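PDB 3EO7: putative Nitroreductase from Anabaena variabilis ATCC 29413, which binds flavin mononucleotide and is probably an oxidoreductase of the nitroreductase family, built from two nitroreductase-like halves in one chain. Local coordinates for residues A[213-218]-A[449-454]; A[251-256]-A[453-458]. All coordinates share one frame; numbering follows the deposited sequence.

Contact 1 of 2, residues A[213-218]-A[449-454]; sequences FIDEAV and GDRVYR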
ATOM      1  N   PHE A 213      -7.374  15.765  -1.873  1.00 16.24           N
ATOM      2  CA  PHE A 213      -7.977  16.242  -3.117  1.00 16.14           C
ATOM      3  C   PHE A 213      -9.500  16.166  -2.979  1.00 16.65           C
ATOM      4  O   PHE A 213     -10.003  15.455  -2.123  1.00 16.01           O
ATOM      5  CB  PHE A 213      -7.485  15.413  -4.326  1.00 16.07           C
ATOM      6  CG  PHE A 213      -7.683  13.926  -4.165  1.00 15.81           C
ATOM      7  CD1 PHE A 213      -8.932  13.352  -4.358  1.00 15.79           C
ATOM      8  CD2 PHE A 213      -6.633  13.110  -3.817  1.00 15.62           C
ATOM      9  CE1 PHE A 213      -9.111  11.985  -4.192  1.00 16.49           C
ATOM     10  CE2 PHE A 213      -6.790  11.739  -3.642  1.00 17.38           C
ATOM     11  CZ  PHE A 213      -8.035  11.169  -3.838  1.00 15.92           C
ATOM     12  N   ILE A 214     -10.194  16.875  -3.861  1.00 14.91           N
ATOM     13  CA  ILE A 214     -11.649  16.929  -3.917  1.00 15.46           C
ATOM     14  C   ILE A 214     -12.112  15.685  -4.673  1.00 14.15           C
ATOM     15  O   ILE A 214     -12.025  15.607  -5.904  1.00 15.72           O
ATOM     16  CB  ILE A 214     -12.174  18.241  -4.575  1.00 16.88           C
ATOM     17  CG1 ILE A 214     -11.611  19.467  -3.820  1.00 19.92           C
ATOM     18  CG2 ILE A 214     -13.696  18.249  -4.603  1.00 17.37           C
ATOM     19  CD1 ILE A 214     -11.849  20.815  -4.539  1.00 17.74           C
ATOM     20  N   ASP A 215     -12.549  14.687  -3.909  1.00 14.38           N
ATOM     21  CA  ASP A 215     -12.942  13.394  -4.506  1.00 13.64           C
ATOM     22  C   ASP A 215     -13.902  13.548  -5.662  1.00 15.55           C
ATOM     23  O   ASP A 215     -13.700  12.953  -6.711  1.00 13.74           O
ATOM     24  CB  ASP A 215     -13.524  12.434  -3.469  1.00 16.02           C
ATOM     25  CG  ASP A 215     -12.561  12.159  -2.324  1.00 15.25           C
ATOM     26  OD1 ASP A 215     -12.335  13.081  -1.497  1.00 16.48           O
ATOM     27  OD2 ASP A 215     -12.063  11.021  -2.251  1.00 17.87           O
ATOM     28  N   GLU A 216     -14.948  14.342  -5.453  1.00 16.23           N
ATOM     29  CA  GLU A 216     -15.963  14.562  -6.478  1.00 15.30           C
ATOM     30  C   GLU A 216     -15.323  15.006  -7.807  1.00 15.30           C
ATOM     31  O   GLU A 216     -15.711  14.555  -8.893  1.00 16.68           O
ATOM     32  CB  GLU A 216     -16.968  15.613  -5.994  1.00 15.84           C
ATOM     33  CG  GLU A 216     -18.109  15.868  -6.967  1.00 19.64           C
ATOM     34  CD  GLU A 216     -19.086  16.929  -6.504  1.00 16.29           C
ATOM     35  OE1 GLU A 216     -18.847  17.629  -5.495  1.00 21.00           O
ATOM     36  OE2 GLU A 216     -20.109  17.084  -7.201  1.00 22.37           O
ATOM     37  N   ALA A 217     -14.378  15.940  -7.708  1.00 14.93           N
ATOM     38  CA  ALA A 217     -13.701  16.527  -8.860  1.00 14.85           C
ATOM     39  C   ALA A 217     -12.796  15.571  -9.562  1.00 15.70           C
ATOM     40  O   ALA A 217     -12.749  15.541 -10.801  1.00 16.83           O
ATOM     41  CB  ALA A 217     -12.914  17.787  -8.435  1.00 13.77           C
ATOM     42  N   VAL A 218     -12.039  14.795  -8.793  1.00 16.28           N
ATOM     43  CA  VAL A 218     -11.126  13.834  -9.396  1.00 14.60           C
ATOM     44  C   VAL A 218     -11.931  12.733 -10.072  1.00 16.50           C
ATOM     45  O   VAL A 218     -11.624  12.334 -11.198  1.00 14.10           O
ATOM     46  CB  VAL A 218     -10.144  13.270  -8.382  1.00 14.25           C
ATOM     47  CG1 VAL A 218      -9.270  12.193  -9.033  1.00 15.04           C
ATOM     48  CG2 VAL A 218      -9.273  14.397  -7.757  1.00 17.89           C
ATOM     49  N   GLY A 449      -9.098  13.915  10.330  1.00 16.17           N
ATOM     50  CA  GLY A 449     -10.491  13.560  10.193  1.00 15.92           C
ATOM     51  C   GLY A 449     -10.669  12.090   9.842  1.00 15.21           C
ATOM     52  O   GLY A 449      -9.714  11.289   9.873  1.00 15.81           O
ATOM     53  N   ASP A 450     -11.897  11.710   9.503  1.00 15.24           N
ATOM     54  CA  ASP A 450     -12.186  10.310   9.218  1.00 14.67           C
ATOM     55  C   ASP A 450     -11.440   9.756   8.023  1.00 14.67           C
ATOM     56  O   ASP A 450     -11.189   8.571   7.965  1.00 15.15           O
ATOM     57  CB  ASP A 450     -13.684  10.083   9.082  1.00 15.38           C
ATOM     58  CG  ASP A 450     -14.398  10.332  10.385  1.00 18.93           C
ATOM     59  OD1 ASP A 450     -14.163   9.537  11.324  1.00 18.57           O
ATOM     60  OD2 ASP A 450     -15.177  11.311  10.438  1.00 22.45           O
ATOM     61  N   ARG A 451     -11.107  10.628   7.078  1.00 13.97           N
ATOM     62  CA  ARG A 451     -10.313  10.237   5.893  1.00 15.44           C
ATOM     63  C   ARG A 451      -8.951   9.661   6.266  1.00 16.02           C
ATOM     64  O   ARG A 451      -8.331   8.977   5.469  1.00 14.72           O
ATOM     65  CB  ARG A 451     -10.166  11.441   4.970  1.00 14.36           C
ATOM     66  CG  ARG A 451      -9.429  11.200   3.635  1.00 15.27           C
ATOM     67  CD  ARG A 451      -9.195  12.553   2.987  1.00 15.81           C
ATOM     68  NE  ARG A 451      -8.675  12.559   1.595  1.00 13.96           N
ATOM     69  CZ  ARG A 451      -9.468  12.588   0.510  1.00 17.30           C
ATOM     70  NH1 ARG A 451     -10.796  12.536   0.634  1.00 17.25           N
ATOM     71  NH2 ARG A 451      -8.937  12.675  -0.692  1.00 16.49           N
ATOM     72  N   VAL A 452      -8.473   9.921   7.486  1.00 16.46           N
ATOM     73  CA  VAL A 452      -7.190   9.369   7.923  1.00 15.82           C
ATOM     74  C   VAL A 452      -7.195   7.842   7.816  1.00 15.96           C
ATOM     75  O   VAL A 452      -6.143   7.230   7.614  1.00 16.03           O
ATOM     76  CB  VAL A 452      -6.809   9.774   9.380  1.00 13.96           C
ATOM     77  CG1 VAL A 452      -7.615   8.957  10.435  1.00 14.38           C
ATOM     78  CG2 VAL A 452      -5.243   9.634   9.580  1.00 15.44           C
ATOM     79  N   TYR A 453      -8.378   7.227   7.893  1.00 14.92           N
ATOM     80  CA  TYR A 453      -8.484   5.784   7.789  1.00 14.64           C
ATOM     81  C   TYR A 453      -7.862   5.290   6.490  1.00 13.47           C
ATOM     82  O   TYR A 453      -7.171   4.247   6.478  1.00 16.03           O
ATOM     83  CB  TYR A 453      -9.952   5.348   7.893  1.00 16.49           C
ATOM     84  CG  TYR A 453     -10.116   3.902   8.314  1.00 11.59           C
ATOM     85  CD1 TYR A 453     -10.121   3.548   9.646  1.00 16.52           C
ATOM     86  CD2 TYR A 453     -10.279   2.908   7.372  1.00 15.33           C
ATOM     87  CE1 TYR A 453     -10.293   2.221  10.059  1.00 18.00           C
ATOM     88  CE2 TYR A 453     -10.488   1.600   7.754  1.00 15.62           C
ATOM     89  CZ  TYR A 453     -10.461   1.263   9.113  1.00 17.86           C
ATOM     90  OH  TYR A 453     -10.658  -0.031   9.475  1.00 16.00           O
ATOM     91  N   ARG A 454      -8.143   5.996   5.386  1.00 17.25           N
ATOM     92  CA  ARG A 454      -7.536   5.664   4.097  1.00 17.33           C
ATOM     93  C   ARG A 454      -6.004   5.757   4.181  1.00 16.90           C
ATOM     94  O   ARG A 454      -5.291   4.881   3.751  1.00 15.40           O
ATOM     95  CB  ARG A 454      -7.956   6.676   3.028  1.00 16.90           C
ATOM     96  CG  ARG A 454      -9.413   6.789   2.786  1.00 19.11           C
ATOM     97  CD  ARG A 454      -9.588   7.734   1.578  1.00 20.30           C
ATOM     98  NE  ARG A 454     -10.964   8.120   1.411  1.00 20.93           N
ATOM     99  CZ  ARG A 454     -11.408   8.926   0.437  1.00 19.81           C
ATOM    100  NH1 ARG A 454     -10.558   9.418  -0.458  1.00 18.35           N
ATOM    101  NH2 ARG A 454     -12.691   9.215   0.370  1.00 18.47           N
TER
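Asp215 takes two arginines of 449-454 at once, one on each carboxylate oxygen, while Phe213 turns a ring face to the first of them. Arg451 leaves its backbone with CG anti to N (chi1 -177°) and runs extended from CG to NE, a reach that suits arginine because the nearest CA atoms, those of Phe213 and Arg451, lie 11.1 Å apart. Arg451 NH1 meets Asp215 OD1 at 2.7 Å, nearly in the guanidinium plane and on the syn lone pair. Arg454 comes equally extended and grips the other oxygen end-on: Arg454 NH1 lies 2.8 Å from Asp215 OD2 on the syn lone pair, and NH2 reaches that same OD2 at 3.2 Å from above the carboxylate plane, by a more bent bond. Arg454 NH1 also lies over one face of the Arg451 guanidinium, 3.2 Å above its plane and offset toward the rim. The carboxylate stands steeply to both guanidinium planes, 76° from that of Arg451, so neither arginine forms a coplanar bidentate pair with both oxygens. Arg451 NH2 sits 3.4 Å above the plane of the Phe213 ring, over its centre, and the guanidinium is tilted 78° to the ring: a cation-pi contact made by an N-H end. Thr278 and Ile280 add hydrogen bonds to this network, and Gly211 O takes Arg451 NH2. The contact ties the start of helix 215-222, in the first nitroreductase-family region, to the start of helix 452-473 in the second. With two buried guanidinium groups around it, the Asp215 carboxylate is likely to stay ionised and probably balances their closely placed positive charges.

Contact 2 of 2, residues A[251-256]-A[453-458]; sequences CTALPS and YRYLHM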
ATOM      1  N   CYS A 251       2.889  18.607   0.472  1.00 22.37           N
ATOM      2  CA  CYS A 251       1.847  18.195   1.404  1.00 21.33           C
ATOM      3  C   CYS A 251       1.189  16.948   0.856  1.00 19.37           C
ATOM      4  O   CYS A 251       0.445  17.022  -0.102  1.00 19.73           O
ATOM      5  CB  CYS A 251       0.819  19.312   1.497  1.00 24.60           C
ATOM      6  SG  CYS A 251      -0.572  18.967   2.595  1.00 28.80           S
ATOM      7  N   THR A 252       1.452  15.808   1.477  1.00 16.12           N
ATOM      8  CA  THR A 252       0.918  14.559   0.967  1.00 14.62           C
ATOM      9  C   THR A 252      -0.481  14.219   1.430  1.00 16.93           C
ATOM     10  O   THR A 252      -1.084  13.278   0.931  1.00 18.43           O
ATOM     11  CB  THR A 252       1.836  13.400   1.413  1.00 16.26           C
ATOM     12  OG1 THR A 252       1.885  13.393   2.839  1.00 16.68           O
ATOM     13  CG2 THR A 252       3.269  13.582   0.875  1.00 17.57           C
ATOM     14  N   ALA A 253      -0.977  14.922   2.449  1.00 17.02           N
ATOM     15  CA  ALA A 253      -2.251  14.574   3.032  1.00 17.29           C
ATOM     16  C   ALA A 253      -2.965  15.797   3.572  1.00 20.27           C
ATOM     17  O   ALA A 253      -2.332  16.707   4.110  1.00 20.86           O
ATOM     18  CB  ALA A 253      -2.025  13.555   4.182  1.00 16.55           C
ATOM     19  N   LEU A 254      -4.279  15.812   3.430  1.00 19.23           N
ATOM     20  CA  LEU A 254      -5.099  16.883   3.986  1.00 17.06           C
ATOM     21  C   LEU A 254      -6.207  16.262   4.819  1.00 16.25           C
ATOM     22  O   LEU A 254      -6.640  15.140   4.558  1.00 17.78           O
ATOM     23  CB  LEU A 254      -5.730  17.722   2.863  1.00 17.15           C
ATOM     24  CG  LEU A 254      -4.821  18.643   2.059  1.00 19.82           C
ATOM     25  CD1 LEU A 254      -5.650  19.277   0.938  1.00 20.30           C
ATOM     26  CD2 LEU A 254      -4.116  19.702   2.971  1.00 18.83           C
ATOM     27  N   PRO A 255      -6.718  17.017   5.785  1.00 17.07           N
ATOM     28  CA  PRO A 255      -7.799  16.507   6.602  1.00 17.63           C
ATOM     29  C   PRO A 255      -9.165  16.576   5.952  1.00 18.87           C
ATOM     30  O   PRO A 255      -9.439  17.459   5.134  1.00 17.79           O
ATOM     31  CB  PRO A 255      -7.782  17.445   7.827  1.00 20.36           C
ATOM     32  CG  PRO A 255      -7.181  18.648   7.376  1.00 25.80           C
ATOM     33  CD  PRO A 255      -6.285  18.354   6.225  1.00 18.68           C
ATOM     34  N   SER A 256      -9.992  15.615   6.316  1.00 18.42           N
ATOM     35  CA  SER A 256     -11.431  15.665   6.038  1.00 18.67           C
ATOM     36  C   SER A 256     -12.090  16.122   7.344  1.00 17.98           C
ATOM     37  O   SER A 256     -11.424  16.345   8.352  1.00 17.89           O
ATOM     38  CB  SER A 256     -11.974  14.293   5.649  1.00 18.01           C
ATOM     39  OG  SER A 256     -12.114  13.421   6.758  1.00 18.63           O
ATOM     40  N   TYR A 453      -8.378   7.227   7.893  1.00 14.92           N
ATOM     41  CA  TYR A 453      -8.484   5.784   7.789  1.00 14.64           C
ATOM     42  C   TYR A 453      -7.862   5.290   6.490  1.00 13.47           C
ATOM     43  O   TYR A 453      -7.171   4.247   6.478  1.00 16.03           O
ATOM     44  CB  TYR A 453      -9.952   5.348   7.893  1.00 16.49           C
ATOM     45  CG  TYR A 453     -10.116   3.902   8.314  1.00 11.59           C
ATOM     46  CD1 TYR A 453     -10.121   3.548   9.646  1.00 16.52           C
ATOM     47  CD2 TYR A 453     -10.279   2.908   7.372  1.00 15.33           C
ATOM     48  CE1 TYR A 453     -10.293   2.221  10.059  1.00 18.00           C
ATOM     49  CE2 TYR A 453     -10.488   1.600   7.754  1.00 15.62           C
ATOM     50  CZ  TYR A 453     -10.461   1.263   9.113  1.00 17.86           C
ATOM     51  OH  TYR A 453     -10.658  -0.031   9.475  1.00 16.00           O
ATOM     52  N   ARG A 454      -8.143   5.996   5.386  1.00 17.25           N
ATOM     53  CA  ARG A 454      -7.536   5.664   4.097  1.00 17.33           C
ATOM     54  C   ARG A 454      -6.004   5.757   4.181  1.00 16.90           C
ATOM     55  O   ARG A 454      -5.291   4.881   3.751  1.00 15.40           O
ATOM     56  CB  ARG A 454      -7.956   6.676   3.028  1.00 16.90           C
ATOM     57  CG  ARG A 454      -9.413   6.789   2.786  1.00 19.11           C
ATOM     58  CD  ARG A 454      -9.588   7.734   1.578  1.00 20.30           C
ATOM     59  NE  ARG A 454     -10.964   8.120   1.411  1.00 20.93           N
ATOM     60  CZ  ARG A 454     -11.408   8.926   0.437  1.00 19.81           C
ATOM     61  NH1 ARG A 454     -10.558   9.418  -0.458  1.00 18.35           N
ATOM     62  NH2 ARG A 454     -12.691   9.215   0.370  1.00 18.47           N
ATOM     63  N   TYR A 455      -5.544   6.859   4.758  1.00 15.45           N
ATOM     64  CA  TYR A 455      -4.120   7.176   4.833  1.00 15.76           C
ATOM     65  C   TYR A 455      -3.364   6.126   5.614  1.00 16.22           C
ATOM     66  O   TYR A 455      -2.276   5.697   5.220  1.00 15.70           O
ATOM     67  CB  TYR A 455      -3.873   8.533   5.464  1.00 16.24           C
ATOM     68  CG  TYR A 455      -4.508   9.747   4.780  1.00 13.89           C
ATOM     69  CD1 TYR A 455      -4.744   9.784   3.406  1.00 17.04           C
ATOM     70  CD2 TYR A 455      -4.756  10.910   5.506  1.00 17.26           C
ATOM     71  CE1 TYR A 455      -5.245  10.896   2.815  1.00 14.66           C
ATOM     72  CE2 TYR A 455      -5.278  12.062   4.912  1.00 16.80           C
ATOM     73  CZ  TYR A 455      -5.527  12.049   3.542  1.00 14.70           C
ATOM     74  OH  TYR A 455      -6.023  13.172   2.894  1.00 15.74           O
ATOM     75  N   LEU A 456      -3.937   5.716   6.729  1.00 16.64           N
ATOM     76  CA  LEU A 456      -3.285   4.732   7.594  1.00 15.15           C
ATOM     77  C   LEU A 456      -3.063   3.399   6.877  1.00 16.70           C
ATOM     78  O   LEU A 456      -1.970   2.794   6.962  1.00 16.32           O
ATOM     79  CB  LEU A 456      -4.133   4.468   8.858  1.00 15.40           C
ATOM     80  CG  LEU A 456      -4.292   5.598   9.854  1.00 16.61           C
ATOM     81  CD1 LEU A 456      -5.332   5.298  10.954  1.00 16.44           C
ATOM     82  CD2 LEU A 456      -2.890   5.960  10.442  1.00 19.26           C
ATOM     83  N   HIS A 457      -4.113   2.920   6.215  1.00 15.40           N
ATOM     84  CA  HIS A 457      -4.089   1.617   5.567  1.00 15.63           C
ATOM     85  C   HIS A 457      -3.185   1.674   4.337  1.00 16.69           C
ATOM     86  O   HIS A 457      -2.406   0.751   4.113  1.00 17.08           O
ATOM     87  CB  HIS A 457      -5.518   1.140   5.266  1.00 14.17           C
ATOM     88  CG  HIS A 457      -6.226   0.625   6.475  1.00 17.49           C
ATOM     89  ND1 HIS A 457      -6.818   1.458   7.410  1.00 14.86           N
ATOM     90  CD2 HIS A 457      -6.406  -0.637   6.928  1.00 17.52           C
ATOM     91  CE1 HIS A 457      -7.347   0.722   8.370  1.00 18.52           C
ATOM     92  NE2 HIS A 457      -7.097  -0.547   8.117  1.00 16.36           N
HETATM   93  N   MSE A 458      -3.239   2.781   3.580  1.00 15.50           N
HETATM   94  CA  MSE A 458      -2.327   2.910   2.436  1.00 15.64           C
HETATM   95  C   MSE A 458      -0.865   2.959   2.915  1.00 16.26           C
HETATM   96  O   MSE A 458       0.011   2.318   2.329  1.00 15.78           O
HETATM   97  CB  MSE A 458      -2.672   4.100   1.565  1.00 17.76           C
HETATM   98  CG  MSE A 458      -3.920   3.828   0.729  1.00 14.01           C
HETATM   99 SE   MSE A 458      -4.289   5.249  -0.551  0.75 15.82          SE
HETATM  100  CE  MSE A 458      -4.961   6.600   0.617  1.00 17.70           C
TER
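Tyr455 reaches from helix 452-473 to Ala253 and Leu254 of the irregular segment 251-256. Its CB points toward the loop, and CG, anti to the carbonyl carbon (chi1 -59°), carries the ring on to it. Along one rim of the ring, Tyr455 CD2 lies 4.0 Å from Ala253 CB, and Tyr455 CE2 comes closer to the same methyl, at 3.7 Å. That methyl stands 3.6 Å above the ring plane, offset toward the rim, in a CH-pi contact that suits alanine, whose single carbon is small enough to lie close on the face. Phe375 stacks with the Tyr455 ring as well. The segment belongs to the long connection between strand 229-239 and helix 270-276, which here passes beside a helix of the second nitroreductase-family region, and Tyr455 fastens the one to the other. Further out, Tyr455 CZ is 3.4 Å from Leu254 O, which lies at the ring edge and in its plane. The hydroxyl completes the reach: Tyr455 OH donates to Leu254 O at 2.7 Å, in the carbonyl plane and on a lone pair, with a C=O...O angle of 137°. A phenylalanine here would probably keep the ring over Ala253 but leave the Leu254 carbonyl without its tyrosine donor, so that the loop is held less firmly. The same OH also receives a weak hydrogen bond from Arg451 NE, joining the phenol to an arginine four residues earlier in the chain.

How the contacts relate
Both contacts are largely buried, and both use the beginning of helix 452-473 and the residues leading into it, Arg451 and Arg454 serving contact 1 and Tyr455 contact 2. Their centres lie about 8 Å apart. Contact 1 relies on charge, and its long arginines span a wide gap to the start of another helix; contact 2 bridges a shorter distance to an extended loop with an aromatic ring and one neutral hydrogen bond, and Leu254, at its margin, is partly exposed. The two meet where Ser256 OG probably accepts a hydrogen bond from Arg451 N, so the loop of contact 2 also touches the backbone that carries one of the arginines of contact 1.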